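Local coordinates for ferripyochelin binding protein (PDB 1V3W) that probably acts as a gamma-class carbonic anhydrase, interconverting carbon dioxide and bicarbonate at zinc sites shared between the subunits of a trimer, at residues Y51-H65 with E73-H87. Numbering follows the deposited sequence.
With ZN (zinc ion), chain B; ZN (zinc ion), chain C; CA (calcium ion), chain D.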
loop_
_atom_site.group_PDB
_atom_site.type_symbol
_atom_site.label_atom_id
_atom_site.label_comp_id
_atom_site.label_asym_id
_atom_site.label_seq_id
_atom_site.Cartn_x
_atom_site.Cartn_y
_atom_site.Cartn_z
ATOM N N TYR A 51 7.710 -12.805 -13.390
ATOM C CA TYR A 51 9.106 -12.768 -13.802
ATOM C C TYR A 51 9.655 -11.354 -13.661
ATOM O O TYR A 51 9.045 -10.403 -14.147
ATOM C CB TYR A 51 9.228 -13.209 -15.263
ATOM C CG TYR A 51 10.643 -13.198 -15.786
ATOM C CD1 TYR A 51 11.443 -14.338 -15.716
ATOM C CD2 TYR A 51 11.195 -12.037 -16.323
ATOM C CE1 TYR A 51 12.762 -14.318 -16.170
ATOM C CE2 TYR A 51 12.508 -12.006 -16.772
ATOM C CZ TYR A 51 13.282 -13.146 -16.694
ATOM O OH TYR A 51 14.579 -13.095 -17.138
ATOM N N VAL A 52 10.798 -11.224 -12.994
ATOM C CA VAL A 52 11.436 -9.925 -12.812
ATOM C C VAL A 52 12.833 -9.967 -13.429
ATOM O O VAL A 52 13.719 -10.671 -12.938
ATOM C CB VAL A 52 11.537 -9.560 -11.320
ATOM C CG1 VAL A 52 12.126 -8.166 -11.161
ATOM C CG2 VAL A 52 10.154 -9.627 -10.682
ATOM N N GLY A 53 13.012 -9.201 -14.503
ATOM C CA GLY A 53 14.279 -9.163 -15.217
ATOM C C GLY A 53 15.441 -8.504 -14.503
ATOM O O GLY A 53 15.270 -7.861 -13.471
ATOM N N LYS A 54 16.631 -8.648 -15.081
ATOM C CA LYS A 54 17.848 -8.099 -14.500
ATOM C C LYS A 54 17.809 -6.617 -14.155
ATOM O O LYS A 54 17.217 -5.805 -14.870
ATOM C CB LYS A 54 19.045 -8.353 -15.430
ATOM C CG LYS A 54 19.385 -9.823 -15.638
ATOM C CD LYS A 54 20.808 -10.010 -16.171
ATOM C CE LYS A 54 20.999 -9.399 -17.552
ATOM N NZ LYS A 54 20.194 -10.096 -18.594
ATOM N N TYR A 55 18.455 -6.286 -13.039
ATOM C CA TYR A 55 18.591 -4.910 -12.562
ATOM C C TYR A 55 17.296 -4.220 -12.165
ATOM O O TYR A 55 17.268 -2.993 -12.042
ATOM C CB TYR A 55 19.270 -4.044 -13.627
ATOM C CG TYR A 55 20.423 -4.692 -14.358
ATOM C CD1 TYR A 55 21.641 -4.925 -13.724
ATOM C CD2 TYR A 55 20.301 -5.038 -15.699
ATOM C CE1 TYR A 55 22.715 -5.486 -14.417
ATOM C CE2 TYR A 55 21.364 -5.598 -16.400
ATOM C CZ TYR A 55 22.566 -5.816 -15.756
ATOM O OH TYR A 55 23.624 -6.349 -16.457
ATOM N N SER A 56 16.231 -4.985 -11.966
ATOM C CA SER A 56 14.951 -4.386 -11.608
ATOM C C SER A 56 14.657 -4.449 -10.118
ATOM O O SER A 56 15.074 -5.378 -9.425
ATOM C CB SER A 56 13.827 -5.053 -12.405
ATOM O OG SER A 56 13.977 -4.768 -13.789
ATOM N N ASN A 57 13.938 -3.442 -9.628
ATOM C CA ASN A 57 13.594 -3.368 -8.214
ATOM C C ASN A 57 12.092 -3.291 -7.973
ATOM O O ASN A 57 11.358 -2.666 -8.736
ATOM C CB ASN A 57 14.275 -2.158 -7.563
ATOM C CG ASN A 57 13.949 -0.849 -8.266
ATOM O OD1 ASN A 57 14.648 -0.435 -9.200
ATOM N ND2 ASN A 57 12.889 -0.195 -7.826
ATOM N N VAL A 58 11.655 -3.934 -6.896
ATOM C CA VAL A 58 10.249 -3.965 -6.498
ATOM C C VAL A 58 10.263 -3.349 -5.105
ATOM O O VAL A 58 10.633 -4.003 -4.132
ATOM C CB VAL A 58 9.732 -5.416 -6.441
ATOM C CG1 VAL A 58 8.256 -5.431 -6.108
ATOM C CG2 VAL A 58 9.982 -6.108 -7.783
ATOM N N GLN A 59 9.855 -2.089 -5.020
ATOM C CA GLN A 59 9.913 -1.346 -3.773
ATOM C C GLN A 59 8.947 -1.681 -2.642
ATOM O O GLN A 59 8.082 -2.549 -2.768
ATOM C CB GLN A 59 9.901 0.146 -4.113
ATOM C CG GLN A 59 11.181 0.536 -4.864
ATOM C CD GLN A 59 11.165 1.939 -5.435
ATOM O OE1 GLN A 59 10.390 2.793 -5.008
ATOM N NE2 GLN A 59 12.042 2.188 -6.403
ATOM N N ASP A 60 9.132 -0.992 -1.521
ATOM C CA ASP A 60 8.346 -1.225 -0.313
ATOM C C ASP A 60 6.842 -1.164 -0.505
ATOM O O ASP A 60 6.324 -0.278 -1.176
ATOM C CB ASP A 60 8.735 -0.218 0.776
ATOM C CG ASP A 60 10.193 0.185 0.707
ATOM O OD1 ASP A 60 10.997 -0.294 1.534
ATOM O OD2 ASP A 60 10.530 0.984 -0.187
ATOM N N ASN A 61 6.153 -2.112 0.120
ATOM C CA ASN A 61 4.696 -2.196 0.087
ATOM C C ASN A 61 4.052 -2.344 -1.283
ATOM O O ASN A 61 2.868 -2.050 -1.462
ATOM C CB ASN A 61 4.093 -1.011 0.852
ATOM C CG ASN A 61 4.146 -1.220 2.352
ATOM O OD1 ASN A 61 3.724 -2.261 2.843
ATOM N ND2 ASN A 61 4.665 -0.242 3.083
ATOM N N VAL A 62 4.840 -2.815 -2.243
ATOM C CA VAL A 62 4.345 -3.069 -3.592
ATOM C C VAL A 62 3.706 -4.455 -3.598
ATOM O O VAL A 62 4.094 -5.323 -2.821
ATOM C CB VAL A 62 5.506 -3.098 -4.615
ATOM C CG1 VAL A 62 5.052 -3.744 -5.925
ATOM C CG2 VAL A 62 5.999 -1.695 -4.876
ATOM N N SER A 63 2.702 -4.649 -4.447
ATOM C CA SER A 63 2.093 -5.964 -4.594
ATOM C C SER A 63 2.149 -6.326 -6.072
ATOM O O SER A 63 1.903 -5.480 -6.935
ATOM C CB SER A 63 0.626 -5.974 -4.152
ATOM O OG SER A 63 0.500 -5.740 -2.766
ATOM N N ILE A 64 2.512 -7.569 -6.364
ATOM C CA ILE A 64 2.528 -8.043 -7.740
ATOM C C ILE A 64 1.756 -9.349 -7.748
ATOM O O ILE A 64 2.005 -10.237 -6.931
ATOM C CB ILE A 64 3.953 -8.292 -8.276
ATOM C CG1 ILE A 64 4.773 -7.004 -8.190
ATOM C CG2 ILE A 64 3.880 -8.761 -9.733
ATOM C CD1 ILE A 64 6.188 -7.131 -8.734
ATOM N N HIS A 65 0.788 -9.446 -8.651
ATOM C CA HIS A 65 -0.022 -10.645 -8.762
ATOM C C HIS A 65 -0.368 -10.864 -10.227
ATOM O O HIS A 65 0.088 -10.118 -11.098
ATOM C CB HIS A 65 -1.300 -10.501 -7.935
ATOM C CG HIS A 65 -1.994 -11.800 -7.672
ATOM N ND1 HIS A 65 -3.366 -11.931 -7.698
ATOM C CD2 HIS A 65 -1.504 -13.027 -7.374
ATOM C CE1 HIS A 65 -3.691 -13.185 -7.431
ATOM N NE2 HIS A 65 -2.580 -13.870 -7.231
ATOM N N GLU A 73 5.124 -10.069 -16.419
ATOM C CA GLU A 73 6.495 -10.121 -16.878
ATOM C C GLU A 73 7.105 -8.742 -16.843
ATOM O O GLU A 73 6.648 -7.826 -17.528
ATOM C CB GLU A 73 6.568 -10.683 -18.257
ATOM C CG GLU A 73 7.953 -10.516 -18.825
ATOM C CD GLU A 73 8.577 -11.829 -19.187
ATOM O OE1 GLU A 73 8.000 -12.894 -18.854
ATOM O OE2 GLU A 73 9.654 -11.780 -19.806
ATOM N N ILE A 74 8.172 -8.622 -16.060
ATOM C CA ILE A 74 8.867 -7.356 -15.896
ATOM C C ILE A 74 10.227 -7.437 -16.572
ATOM O O ILE A 74 10.953 -8.418 -16.403
ATOM C CB ILE A 74 9.068 -7.033 -14.403
ATOM C CG1 ILE A 74 7.718 -7.040 -13.680
ATOM C CG2 ILE A 74 9.751 -5.686 -14.252
ATOM C CD1 ILE A 74 6.732 -6.022 -14.201
ATOM N N GLY A 75 10.563 -6.406 -17.342
ATOM C CA GLY A 75 11.839 -6.378 -18.038
ATOM C C GLY A 75 13.014 -5.978 -17.165
ATOM O O GLY A 75 12.975 -6.129 -15.939
ATOM N N GLU A 76 14.058 -5.457 -17.805
ATOM C CA GLU A 76 15.275 -5.045 -17.117
ATOM C C GLU A 76 15.299 -3.560 -16.778
ATOM O O GLU A 76 14.681 -2.746 -17.464
ATOM C CB GLU A 76 16.499 -5.374 -17.974
ATOM C CG GLU A 76 16.560 -6.814 -18.439
ATOM C CD GLU A 76 17.955 -7.225 -18.859
ATOM O OE1 GLU A 76 18.826 -6.336 -18.996
ATOM O OE2 GLU A 76 18.178 -8.436 -19.052
ATOM N N TYR A 77 16.034 -3.218 -15.721
ATOM C CA TYR A 77 16.150 -1.831 -15.276
ATOM C C TYR A 77 14.782 -1.216 -15.025
ATOM O O TYR A 77 14.542 -0.048 -15.343
ATOM C CB TYR A 77 16.901 -1.000 -16.317
ATOM C CG TYR A 77 18.354 -1.383 -16.485
ATOM C CD1 TYR A 77 19.318 -0.970 -15.563
ATOM C CD2 TYR A 77 18.769 -2.134 -17.582
ATOM C CE1 TYR A 77 20.662 -1.293 -15.736
ATOM C CE2 TYR A 77 20.107 -2.461 -17.765
ATOM C CZ TYR A 77 21.048 -2.038 -16.840
ATOM O OH TYR A 77 22.377 -2.345 -17.021
ATOM N N VAL A 78 13.878 -2.012 -14.463
ATOM C CA VAL A 78 12.543 -1.530 -14.153
ATOM C C VAL A 78 12.463 -1.153 -12.685
ATOM O O VAL A 78 12.934 -1.885 -11.815
ATOM C CB VAL A 78 11.466 -2.600 -14.442
ATOM C CG1 VAL A 78 10.104 -2.119 -13.938
ATOM C CG2 VAL A 78 11.399 -2.881 -15.933
ATOM N N THR A 79 11.878 0.009 -12.424
ATOM C CA THR A 79 11.698 0.492 -11.066
ATOM C C THR A 79 10.213 0.435 -10.738
ATOM O O THR A 79 9.418 1.142 -11.353
ATOM C CB THR A 79 12.173 1.955 -10.923
ATOM O OG1 THR A 79 13.596 2.014 -11.067
ATOM C CG2 THR A 79 11.779 2.517 -9.562
ATOM N N ILE A 80 9.834 -0.422 -9.797
ATOM C CA ILE A 80 8.435 -0.509 -9.397
ATOM C C ILE A 80 8.343 0.266 -8.087
ATOM O O ILE A 80 8.739 -0.218 -7.024
ATOM C CB ILE A 80 7.980 -1.967 -9.214
ATOM C CG1 ILE A 80 8.274 -2.755 -10.498
ATOM C CG2 ILE A 80 6.482 -2.006 -8.916
ATOM C CD1 ILE A 80 7.810 -4.189 -10.459
ATOM N N GLY A 81 7.832 1.489 -8.201
ATOM C CA GLY A 81 7.729 2.401 -7.080
ATOM C C GLY A 81 6.970 1.961 -5.851
ATOM O O GLY A 81 6.048 1.151 -5.915
ATOM N N HIS A 82 7.368 2.535 -4.722
ATOM C CA HIS A 82 6.751 2.239 -3.444
ATOM C C HIS A 82 5.235 2.231 -3.555
ATOM O O HIS A 82 4.646 3.121 -4.171
ATOM C CB HIS A 82 7.099 3.319 -2.409
ATOM C CG HIS A 82 8.546 3.693 -2.360
ATOM N ND1 HIS A 82 9.476 2.996 -1.617
ATOM C CD2 HIS A 82 9.219 4.715 -2.939
ATOM C CE1 HIS A 82 10.657 3.575 -1.740
ATOM N NE2 HIS A 82 10.529 4.621 -2.537
ATOM N N ASN A 83 4.612 1.219 -2.967
ATOM C CA ASN A 83 3.170 1.070 -2.947
ATOM C C ASN A 83 2.406 0.938 -4.251
ATOM O O ASN A 83 1.176 1.034 -4.277
ATOM C CB ASN A 83 2.577 2.178 -2.089
ATOM C CG ASN A 83 2.919 1.997 -0.650
ATOM O OD1 ASN A 83 4.075 2.118 -0.261
ATOM N ND2 ASN A 83 1.925 1.646 0.150
ATOM N N ALA A 84 3.148 0.686 -5.320
ATOM C CA ALA A 84 2.530 0.476 -6.614
ATOM C C ALA A 84 1.983 -0.943 -6.650
ATOM O O ALA A 84 2.270 -1.761 -5.769
ATOM C CB ALA A 84 3.551 0.686 -7.719
ATOM N N MET A 85 1.199 -1.241 -7.675
ATOM C CA MET A 85 0.607 -2.560 -7.802
ATOM C C MET A 85 0.574 -2.956 -9.275
ATOM O O MET A 85 0.014 -2.240 -10.102
ATOM C CB MET A 85 -0.808 -2.527 -7.214
ATOM C CG MET A 85 -1.392 -3.867 -6.804
ATOM S SD MET A 85 -1.859 -4.917 -8.179
ATOM C CE MET A 85 -1.105 -6.476 -7.672
ATOM N N VAL A 86 1.199 -4.084 -9.597
ATOM C CA VAL A 86 1.228 -4.578 -10.971
ATOM C C VAL A 86 0.438 -5.879 -11.012
ATOM O O VAL A 86 0.759 -6.832 -10.297
ATOM C CB VAL A 86 2.677 -4.835 -11.447
ATOM C CG1 VAL A 86 2.671 -5.353 -12.879
ATOM C CG2 VAL A 86 3.492 -3.550 -11.347
ATOM N N HIS A 87 -0.593 -5.922 -11.850
ATOM C CA HIS A 87 -1.434 -7.106 -11.929
ATOM C C HIS A 87 -1.587 -7.683 -13.332
ATOM O O HIS A 87 -2.238 -7.085 -14.187
ATOM C CB HIS A 87 -2.815 -6.785 -11.350
ATOM C CG HIS A 87 -3.547 -7.987 -10.849
ATOM N ND1 HIS A 87 -4.075 -8.940 -11.690
ATOM C CD2 HIS A 87 -3.784 -8.422 -9.588
ATOM C CE1 HIS A 87 -4.605 -9.913 -10.971
ATOM N NE2 HIS A 87 -4.440 -9.624 -9.692
HETATM ZN ZN ZN B . -4.943 -10.359 -7.887
HETATM ZN ZN ZN C . 12.337 5.735 -2.973
HETATM CA CA CA D . 2.744 -4.091 3.749
HETATM O O HOH W 1 -6.483 -10.948 -7.102
HETATM O O HOH W 2 13.088 4.740 -4.308
#
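His65 and His87, one rung apart on successive coils of a left-handed beta-helix, clasp one zinc ion between them. With CG anti to the backbone N (chi1 -163° and -156°), both rings leave the same sheet face toward the metal. His65 binds it through ND1 at 2.2 Å. His87 uses NE2, at 2.0 Å. Their planes stand nearly perpendicular; His82 of the third subunit and a water join them. Imidazole suits the place by offering one nitrogen to zinc and the other to a carboxylate: Asp46 and Asp105 hold the far nitrogens and so fix both rings' rotation. This chain's His82 serves the equivalent interface zinc through NE2, with Gln59 OE1 over its ring face; His82 ND1 gives the nearly coplanar Asp60 OD2 a weak hydrogen bond, 2.7 Å, and Arg44 of the second subunit adds a salt bridge.

At the turn joining strands 49-52 and 57-58, and its copy one coil on, Tyr55 and Tyr77 form an offset stack, centroids 4.3 Å apart, flanked by the Lys54 NZ–Glu76 OE2 salt bridge (2.7 Å). Inside, where branched aliphatic side chains fill the coil, Ile80 touches Val62 with CG2 and Ile64 with CD1. Parallel backbone ladders join all three faces: strands 63-65 and 85-87 sit mid-sheet between 42-45 and 102-103, while helix 146-169 packs against Gln59 and Thr79.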